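Local coordinates for protein beta-lactamase/D-alanine Carboxypeptidase (Yersinia pestis, PDB 3RJU) that probably acts as a penicillin-recognising serine hydrolase, with beta-lactamase or D-alanine carboxypeptidase activity, at residues I58-I63 and E234-W239; N195-L198 and E203-K206; K65-E70 and H181-K186. All blocks are in the same frame, centred on the assembly; numbering follows the deposited sequence.

Interactions 1 and 3 share one buried core, their centres about 12 Å apart. CE of Met67 lies 3.6 Å from SE of Met236, and NE1 of Trp239 is 2.8 Å from OE1 of Glu70, a probable hydrogen bond. Interaction 2 lies nearer the surface, its centre about 12 Å from that of interaction 1; OD2 of Asp235 joins the two by probable hydrogen bonds to Asn195 N and Thr196 OG1, 2.8 Å each. Between interactions 2 and 3, Leu198 meets Leu183. The residues 58-63 and 65-70 also carry Ser62 and Lys65, consistent with the family's SxxK active-site motif: Ser62 OG is 2.9 Å from Lys65 NZ and is hydrogen-bonded to a citrate, probably from the crystallisation liquor.

Interaction 1. Residues I58-I63 and E234-W239; sequences IRIASI and EDMQHW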
loop_
_atom_site.group_PDB
_atom_site.type_symbol
_atom_site.label_atom_id
_atom_site.label_comp_id
_atom_site.label_asym_id
_atom_site.label_seq_id
_atom_site.Cartn_x
_atom_site.Cartn_y
_atom_site.Cartn_z
ATOM N N ILE A 58 2.053 10.886 -8.125
ATOM C CA ILE A 58 1.158 9.757 -8.330
ATOM C C ILE A 58 0.336 9.540 -7.062
ATOM O O ILE A 58 0.754 9.952 -5.970
ATOM C CB ILE A 58 1.945 8.470 -8.646
ATOM C CG1 ILE A 58 2.856 8.068 -7.479
ATOM C CG2 ILE A 58 2.780 8.652 -9.916
ATOM C CD1 ILE A 58 3.690 6.804 -7.750
ATOM N N ARG A 59 -0.826 8.908 -7.204
ATOM C CA ARG A 59 -1.520 8.347 -6.045
ATOM C C ARG A 59 -1.057 6.907 -5.873
ATOM O O ARG A 59 -1.202 6.089 -6.802
ATOM C CB ARG A 59 -3.039 8.364 -6.241
ATOM C CG ARG A 59 -3.618 9.763 -6.484
ATOM C CD ARG A 59 -5.138 9.714 -6.459
ATOM N NE ARG A 59 -5.779 10.960 -6.887
ATOM C CZ ARG A 59 -6.219 11.910 -6.061
ATOM N NH1 ARG A 59 -6.088 11.790 -4.738
ATOM N NH2 ARG A 59 -6.813 12.983 -6.563
ATOM N N ILE A 60 -0.488 6.574 -4.714
ATOM C CA ILE A 60 -0.072 5.184 -4.527
ATOM C C ILE A 60 -1.215 4.291 -4.048
ATOM O O ILE A 60 -1.066 3.069 -3.965
ATOM C CB ILE A 60 1.180 5.037 -3.609
ATOM C CG1 ILE A 60 0.847 5.362 -2.143
ATOM C CG2 ILE A 60 2.332 5.920 -4.120
ATOM C CD1 ILE A 60 2.040 5.102 -1.195
ATOM N N ALA A 61 -2.361 4.900 -3.753
ATOM C CA ALA A 61 -3.529 4.152 -3.310
ATOM C C ALA A 61 -3.124 3.229 -2.161
ATOM O O ALA A 61 -2.416 3.664 -1.262
ATOM C CB ALA A 61 -4.181 3.375 -4.483
ATOM N N SER A 62 -3.528 1.960 -2.193
ATOM C CA SER A 62 -3.359 1.092 -1.014
ATOM C C SER A 62 -1.924 0.651 -0.691
ATOM O O SER A 62 -1.693 -0.055 0.297
ATOM C CB SER A 62 -4.300 -0.116 -1.084
ATOM O OG SER A 62 -5.651 0.318 -1.049
ATOM N N ILE A 63 -0.945 1.054 -1.495
ATOM C CA ILE A 63 0.442 0.890 -1.049
ATOM C C ILE A 63 0.582 1.646 0.287
ATOM O O ILE A 63 1.425 1.310 1.133
ATOM C CB ILE A 63 1.469 1.423 -2.107
ATOM C CG1 ILE A 63 1.314 0.684 -3.445
ATOM C CG2 ILE A 63 2.879 1.282 -1.609
ATOM C CD1 ILE A 63 1.488 -0.808 -3.368
ATOM N N GLU A 234 10.497 8.344 -7.867
ATOM C CA GLU A 234 11.806 8.396 -7.216
ATOM C C GLU A 234 11.680 8.241 -5.687
ATOM O O GLU A 234 12.527 7.593 -5.053
ATOM C CB GLU A 234 12.588 9.673 -7.611
ATOM C CG GLU A 234 12.043 10.943 -6.995
ATOM C CD GLU A 234 12.630 12.203 -7.600
ATOM O OE1 GLU A 234 13.578 12.102 -8.421
ATOM O OE2 GLU A 234 12.148 13.302 -7.245
ATOM N N ASP A 235 10.634 8.815 -5.095
ATOM C CA ASP A 235 10.427 8.653 -3.649
ATOM C C ASP A 235 10.165 7.186 -3.336
ATOM O O ASP A 235 10.689 6.653 -2.340
ATOM C CB ASP A 235 9.232 9.471 -3.140
ATOM C CG ASP A 235 9.552 10.949 -2.941
ATOM O OD1 ASP A 235 10.608 11.437 -3.391
ATOM O OD2 ASP A 235 8.722 11.639 -2.326
HETATM N N MSE A 236 9.338 6.541 -4.158
HETATM C CA MSE A 236 8.995 5.141 -3.937
HETATM C C MSE A 236 10.188 4.223 -4.132
HETATM O O MSE A 236 10.290 3.187 -3.455
HETATM C CB MSE A 236 7.812 4.709 -4.814
HETATM C CG MSE A 236 6.518 5.442 -4.481
HETATM SE SE MSE A 236 6.016 5.227 -2.600
HETATM C CE MSE A 236 6.000 3.292 -2.595
ATOM N N GLN A 237 11.096 4.587 -5.044
ATOM C CA GLN A 237 12.343 3.835 -5.168
ATOM C C GLN A 237 13.078 3.810 -3.817
ATOM O O GLN A 237 13.534 2.761 -3.352
ATOM C CB GLN A 237 13.269 4.439 -6.231
ATOM C CG GLN A 237 14.587 3.710 -6.357
ATOM C CD GLN A 237 15.648 4.537 -7.080
ATOM O OE1 GLN A 237 15.338 5.280 -8.015
ATOM N NE2 GLN A 237 16.905 4.411 -6.646
ATOM N N HIS A 238 13.212 4.981 -3.197
ATOM C CA HIS A 238 13.920 5.082 -1.926
ATOM C C HIS A 238 13.237 4.272 -0.825
ATOM O O HIS A 238 13.917 3.617 -0.032
ATOM C CB HIS A 238 14.092 6.551 -1.516
ATOM C CG HIS A 238 14.927 7.342 -2.472
ATOM N ND1 HIS A 238 16.181 6.931 -2.873
ATOM C CD2 HIS A 238 14.689 8.508 -3.120
ATOM C CE1 HIS A 238 16.681 7.809 -3.726
ATOM N NE2 HIS A 238 15.794 8.776 -3.894
ATOM N N TRP A 239 11.905 4.293 -0.796
ATOM C CA TRP A 239 11.156 3.533 0.199
ATOM C C TRP A 239 11.359 2.036 0.001
ATOM O O TRP A 239 11.653 1.291 0.948
ATOM C CB TRP A 239 9.660 3.871 0.146
ATOM C CG TRP A 239 8.916 3.312 1.308
ATOM C CD1 TRP A 239 8.844 3.852 2.549
ATOM C CD2 TRP A 239 8.155 2.097 1.350
ATOM N NE1 TRP A 239 8.090 3.047 3.376
ATOM C CE2 TRP A 239 7.646 1.968 2.663
ATOM C CE3 TRP A 239 7.842 1.115 0.406
ATOM C CZ2 TRP A 239 6.849 0.888 3.061
ATOM C CZ3 TRP A 239 7.059 0.039 0.800
ATOM C CH2 TRP A 239 6.566 -0.059 2.117
#
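Ile60 and Met236 bring the two backbones closest, with CA atoms 9.1 Å apart, a gap between the turn after strand 58-59 and helix 233-241 that side chains alone bridge. Met236, present as selenomethionine, does the bridging. Its chain is bent at both chi2 (-57°) and chi3 (-56°), and the two bends turn CE toward Ile63 while SE faces Ile60: SE lies 4.0 Å from CG2 of Ile60, and CE reaches 3.8 Å from CG2 of Ile63. In both pairs the side chains cross at a slant, a methyl of Ile60 against the selenium, a methyl of Ile63 against the terminal methyl, and the contact is apolar packing. Methionine suits this place because its long unbranched chain can fold against two branched isoleucines at once. Those isoleucines are held in step by the turn, where Ile63 N bonds Ile60 O at 3.2 Å. Met236, Ile60 and Ile63 are all buried, with Phe324 and Met313 of the large antiparallel sheet also touching Met236. Strand 58-59 pairs with strand 230-231, just ahead of helix 233-241, while Ser62 stands before helix 64-77. This layout is consistent with the penicillin-recognising serine hydrolase fold, whose SxxK motif Ser62 and Lys65 would form.

Interaction 2. Residues N195-L198 and E203-K206; sequences NTTL and EQCK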
loop_
_atom_site.group_PDB
_atom_site.type_symbol
_atom_site.label_atom_id
_atom_site.label_comp_id
_atom_site.label_asym_id
_atom_site.label_seq_id
_atom_site.Cartn_x
_atom_site.Cartn_y
_atom_site.Cartn_z
ATOM N N ASN A 195 8.336 14.387 -1.807
ATOM C CA ASN A 195 7.042 14.526 -2.473
ATOM C C ASN A 195 6.012 13.501 -2.024
ATOM O O ASN A 195 5.054 13.225 -2.745
ATOM C CB ASN A 195 7.220 14.464 -3.993
ATOM C CG ASN A 195 7.784 15.741 -4.552
ATOM O OD1 ASN A 195 7.274 16.816 -4.270
ATOM N ND2 ASN A 195 8.869 15.636 -5.314
ATOM N N THR A 196 6.213 12.931 -0.838
ATOM C CA THR A 196 5.320 11.894 -0.327
ATOM C C THR A 196 4.494 12.498 0.804
ATOM O O THR A 196 5.042 12.920 1.831
ATOM C CB THR A 196 6.105 10.641 0.125
ATOM O OG1 THR A 196 6.818 10.096 -0.998
ATOM C CG2 THR A 196 5.166 9.565 0.699
ATOM N N THR A 197 3.180 12.574 0.599
ATOM C CA THR A 197 2.368 13.481 1.391
ATOM C C THR A 197 0.882 13.149 1.291
ATOM O O THR A 197 0.450 12.511 0.332
ATOM C CB THR A 197 2.591 14.947 0.923
ATOM O OG1 THR A 197 1.860 15.843 1.769
ATOM C CG2 THR A 197 2.147 15.148 -0.533
ATOM N N LEU A 198 0.116 13.578 2.296
ATOM C CA LEU A 198 -1.341 13.535 2.281
ATOM C C LEU A 198 -1.897 14.927 2.029
ATOM O O LEU A 198 -3.108 15.114 1.900
ATOM C CB LEU A 198 -1.873 13.029 3.624
ATOM C CG LEU A 198 -1.533 11.582 3.967
ATOM C CD1 LEU A 198 -1.604 11.337 5.480
ATOM C CD2 LEU A 198 -2.428 10.613 3.190
ATOM N N GLU A 203 2.147 23.262 -6.285
ATOM C CA GLU A 203 3.301 22.890 -7.110
ATOM C C GLU A 203 3.374 21.367 -7.263
ATOM O O GLU A 203 3.775 20.859 -8.319
ATOM C CB GLU A 203 4.598 23.443 -6.507
ATOM C CG GLU A 203 5.838 23.255 -7.377
ATOM C CD GLU A 203 6.414 21.856 -7.286
ATOM O OE1 GLU A 203 6.227 21.202 -6.227
ATOM O OE2 GLU A 203 7.056 21.414 -8.273
ATOM N N GLN A 204 2.985 20.632 -6.223
ATOM C CA GLN A 204 2.950 19.182 -6.328
ATOM C C GLN A 204 1.777 18.732 -7.184
ATOM O O GLN A 204 1.936 17.897 -8.080
ATOM C CB GLN A 204 2.900 18.549 -4.924
ATOM C CG GLN A 204 4.229 18.717 -4.201
ATOM C CD GLN A 204 4.169 18.365 -2.722
ATOM O OE1 GLN A 204 3.183 18.650 -2.036
ATOM N NE2 GLN A 204 5.227 17.736 -2.228
ATOM N N CYS A 205 0.608 19.303 -6.931
ATOM C CA CYS A 205 -0.584 18.943 -7.695
ATOM C C CYS A 205 -0.449 19.099 -9.218
ATOM O O CYS A 205 -0.986 18.283 -9.982
ATOM C CB CYS A 205 -1.803 19.696 -7.177
ATOM S SG CYS A 205 -2.420 19.014 -5.589
ATOM N N LYS A 206 0.270 20.122 -9.664
ATOM C CA LYS A 206 0.432 20.331 -11.104
ATOM C C LYS A 206 1.182 19.167 -11.747
ATOM O O LYS A 206 1.098 18.972 -12.960
ATOM C CB LYS A 206 1.156 21.653 -11.409
ATOM C CG LYS A 206 2.618 21.602 -11.067
ATOM C CD LYS A 206 3.395 22.836 -11.510
ATOM C CE LYS A 206 4.851 22.683 -11.093
ATOM N NZ LYS A 206 5.607 23.968 -11.228
#
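OD1 of Asn195 is gripped by two donors, NE2 of Gln204 and NH2 of Arg207. Asparagine suits the position because its short amide offers both of them one acceptor from a buried place in the loop. The bond from Gln204 is 3.0 Å long and nearly straight, with an N-H...O angle of 166°. It arrives in the carbonyl plane of Asn195 on a lone pair, at a C=O...N angle of 135°, and the oxygen in turn lies close to the amide plane of Gln204, so neither group is twisted out of good alignment. The two amide planes are nonetheless turned 60° from each other. Gln204 reaches across because its chain is extended beyond CG, and that CG passes 3.6 Å from OD1 of Asn195 on the way. The other end of the same amide is used too: OE1 of Gln204 accepts from the backbone N of Thr201, just ahead of helix 202-205, and lies 3.9 Å from the CG2 methyl of Thr197. With donor and acceptor side by side, glutamine can bond both the loop residue Asn195 and the approach to the helix at Thr201, and the two bonds together should fix its amide rotation. Thr197 turns its hydroxyl to the N of Thr199, an ST turn. The arrangement is a compact loop-helix connection after helix 179-191, closed by side-chain amides, whose short helix is also tethered by the disulfide between Cys205 and Cys217.

Interaction 3. Residues K65-E70 and H181-K186; sequences KLMTSE and HLLRDK
In one of the two deposited conformers of Arg184, its NH2 stands 3.7 Å above one face of the His181 ring, offset toward the rim, and CA of His181 lies 4.1 Å above one guanidinium face, likewise near the rim. The carboxylate of Asp185 sits at the guanidinium edge, where NE of Arg184 bonds OD1 of Asp185 at 2.8 Å and NH2 shares that oxygen, a side-on salt bridge. Arg184 is exposed and Asp185 partly so, which lets a charged pair face solvent; Asp185 OD2 also has Lys177. Across the buried side, SE of Met67, a selenomethionine, lies 4.3 Å from CD1 of Leu183. The leucine's CG points opposite its backbone N (chi1 175°), which carries the branch toward Met67 although its CB starts off across the contact, not at it. One turn on, Glu70 turns in toward the other backbone, its OE2 4.4 Å from Lys186 O, too far for a bond. That OE2 pairs with Lys74 and Lys252, which would favour the charged form of the buried carboxylate, and Trp239 holds OE1. The Lys186 chain leads away to Asp78. Helix 64-77 packs against helix 179-191 on one side of Met67 and against Trp239 of helix 233-241 on another, while helix 162-175 covers Thr68 with Tyr164 and Leu167.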
loop_
_atom_site.group_PDB
_atom_site.type_symbol
_atom_site.label_atom_id
_atom_site.label_comp_id
_atom_site.label_asym_id
_atom_site.label_seq_id
_atom_site.Cartn_x
_atom_site.Cartn_y
_atom_site.Cartn_z
ATOM N N LYS A 65 -1.176 1.357 2.818
ATOM C CA LYS A 65 -1.341 0.433 3.951
ATOM C C LYS A 65 -0.013 -0.132 4.443
ATOM O O LYS A 65 0.147 -0.379 5.642
ATOM C CB LYS A 65 -2.264 -0.715 3.560
ATOM C CG LYS A 65 -3.699 -0.277 3.299
ATOM C CD LYS A 65 -4.602 -1.465 3.027
ATOM C CE LYS A 65 -6.077 -1.070 2.927
ATOM N NZ LYS A 65 -6.351 -0.175 1.751
ATOM N N LEU A 66 0.944 -0.329 3.537
ATOM C CA LEU A 66 2.278 -0.815 3.949
ATOM C C LEU A 66 2.986 0.193 4.841
ATOM O O LEU A 66 3.733 -0.171 5.750
ATOM C CB LEU A 66 3.156 -1.119 2.729
ATOM C CG LEU A 66 2.557 -2.094 1.700
ATOM C CD1 LEU A 66 3.589 -2.341 0.594
ATOM C CD2 LEU A 66 2.145 -3.391 2.395
HETATM N N MSE A 67 2.755 1.471 4.575
HETATM C CA MSE A 67 3.332 2.518 5.419
HETATM C C MSE A 67 2.612 2.621 6.772
HETATM O O MSE A 67 3.244 2.874 7.791
HETATM C CB MSE A 67 3.339 3.859 4.674
HETATM C CG MSE A 67 4.231 3.800 3.433
HETATM SE SE MSE A 67 4.385 5.447 2.468
HETATM C CE MSE A 67 5.306 4.755 0.872
ATOM N N THR A 68 1.298 2.444 6.785
ATOM C CA THR A 68 0.574 2.411 8.059
ATOM C C THR A 68 1.105 1.275 8.921
ATOM O O THR A 68 1.397 1.468 10.098
ATOM C CB THR A 68 -0.921 2.228 7.835
ATOM O OG1 THR A 68 -1.333 3.136 6.797
ATOM C CG2 THR A 68 -1.701 2.513 9.119
ATOM N N SER A 69 1.247 0.087 8.341
ATOM C CA SER A 69 1.829 -1.026 9.104
ATOM C C SER A 69 3.280 -0.775 9.504
ATOM O O SER A 69 3.707 -1.167 10.599
ATOM C CB SER A 69 1.665 -2.350 8.351
ATOM O OG SER A 69 0.327 -2.808 8.522
ATOM N N GLU A 70 4.039 -0.106 8.634
ATOM C CA GLU A 70 5.411 0.274 8.975
ATOM C C GLU A 70 5.441 1.135 10.241
ATOM O O GLU A 70 6.221 0.892 11.165
ATOM C CB GLU A 70 6.079 1.055 7.829
ATOM C CG GLU A 70 7.453 1.623 8.248
ATOM C CD GLU A 70 8.272 2.223 7.131
ATOM O OE1 GLU A 70 7.727 2.433 6.065
ATOM O OE2 GLU A 70 9.476 2.525 7.352
ATOM N N HIS A 181 2.218 13.873 10.895
ATOM C CA HIS A 181 3.519 14.027 11.542
ATOM C C HIS A 181 4.240 12.699 11.737
ATOM O O HIS A 181 5.463 12.648 11.636
ATOM C CB HIS A 181 3.371 14.727 12.893
ATOM C CG HIS A 181 2.957 16.158 12.773
ATOM N ND1 HIS A 181 3.039 17.049 13.820
ATOM C CD2 HIS A 181 2.474 16.856 11.719
ATOM C CE1 HIS A 181 2.609 18.233 13.422
ATOM N NE2 HIS A 181 2.258 18.144 12.152
ATOM N N LEU A 182 3.494 11.634 12.042
ATOM C CA LEU A 182 4.092 10.306 12.087
ATOM C C LEU A 182 4.659 9.883 10.739
ATOM O O LEU A 182 5.774 9.355 10.673
ATOM C CB LEU A 182 3.086 9.250 12.547
ATOM C CG LEU A 182 2.792 9.176 14.032
ATOM C CD1 LEU A 182 1.666 8.165 14.291
ATOM C CD2 LEU A 182 4.059 8.786 14.777
ATOM N N LEU A 183 3.881 10.078 9.674
ATOM C CA LEU A 183 4.317 9.713 8.318
ATOM C C LEU A 183 5.623 10.444 7.994
ATOM O O LEU A 183 6.573 9.852 7.479
ATOM C CB LEU A 183 3.226 10.066 7.302
ATOM C CG LEU A 183 3.522 9.874 5.818
ATOM C CD1 LEU A 183 3.888 8.417 5.546
ATOM C CD2 LEU A 183 2.305 10.304 5.005
ATOM N N ARG A 184 5.663 11.738 8.318
ATOM C CA ARG A 184 6.847 12.546 8.088
ATOM C C ARG A 184 8.010 12.063 8.962
ATOM O O ARG A 184 9.095 11.773 8.466
ATOM C CB ARG A 184 6.522 14.014 8.384
ATOM C CG ARG A 184 7.670 14.984 8.172
ATOM C CD ARG A 184 7.375 16.311 8.856
ATOM N NE ARG A 184 7.270 16.134 10.308
ATOM C CZ ARG A 184 6.738 17.017 11.145
ATOM N NH1 ARG A 184 6.235 18.157 10.691
ATOM N NH2 ARG A 184 6.699 16.752 12.442
ATOM N N ASP A 185 7.773 11.943 10.268
ATOM C CA ASP A 185 8.864 11.654 11.210
ATOM C C ASP A 185 9.411 10.229 11.130
ATOM O O ASP A 185 10.630 10.008 11.310
ATOM C CB ASP A 185 8.441 11.962 12.656
ATOM C CG ASP A 185 8.101 13.425 12.866
ATOM O OD1 ASP A 185 8.440 14.253 11.992
ATOM O OD2 ASP A 185 7.494 13.744 13.913
ATOM N N LYS A 186 8.525 9.265 10.888
ATOM C CA LYS A 186 8.934 7.860 10.847
ATOM C C LYS A 186 9.353 7.372 9.464
ATOM O O LYS A 186 10.113 6.418 9.356
ATOM C CB LYS A 186 7.825 6.942 11.387
ATOM C CG LYS A 186 7.582 7.043 12.891
ATOM C CD LYS A 186 8.858 6.773 13.645
ATOM C CE LYS A 186 8.586 6.264 15.052
ATOM N NZ LYS A 186 9.868 6.001 15.759
#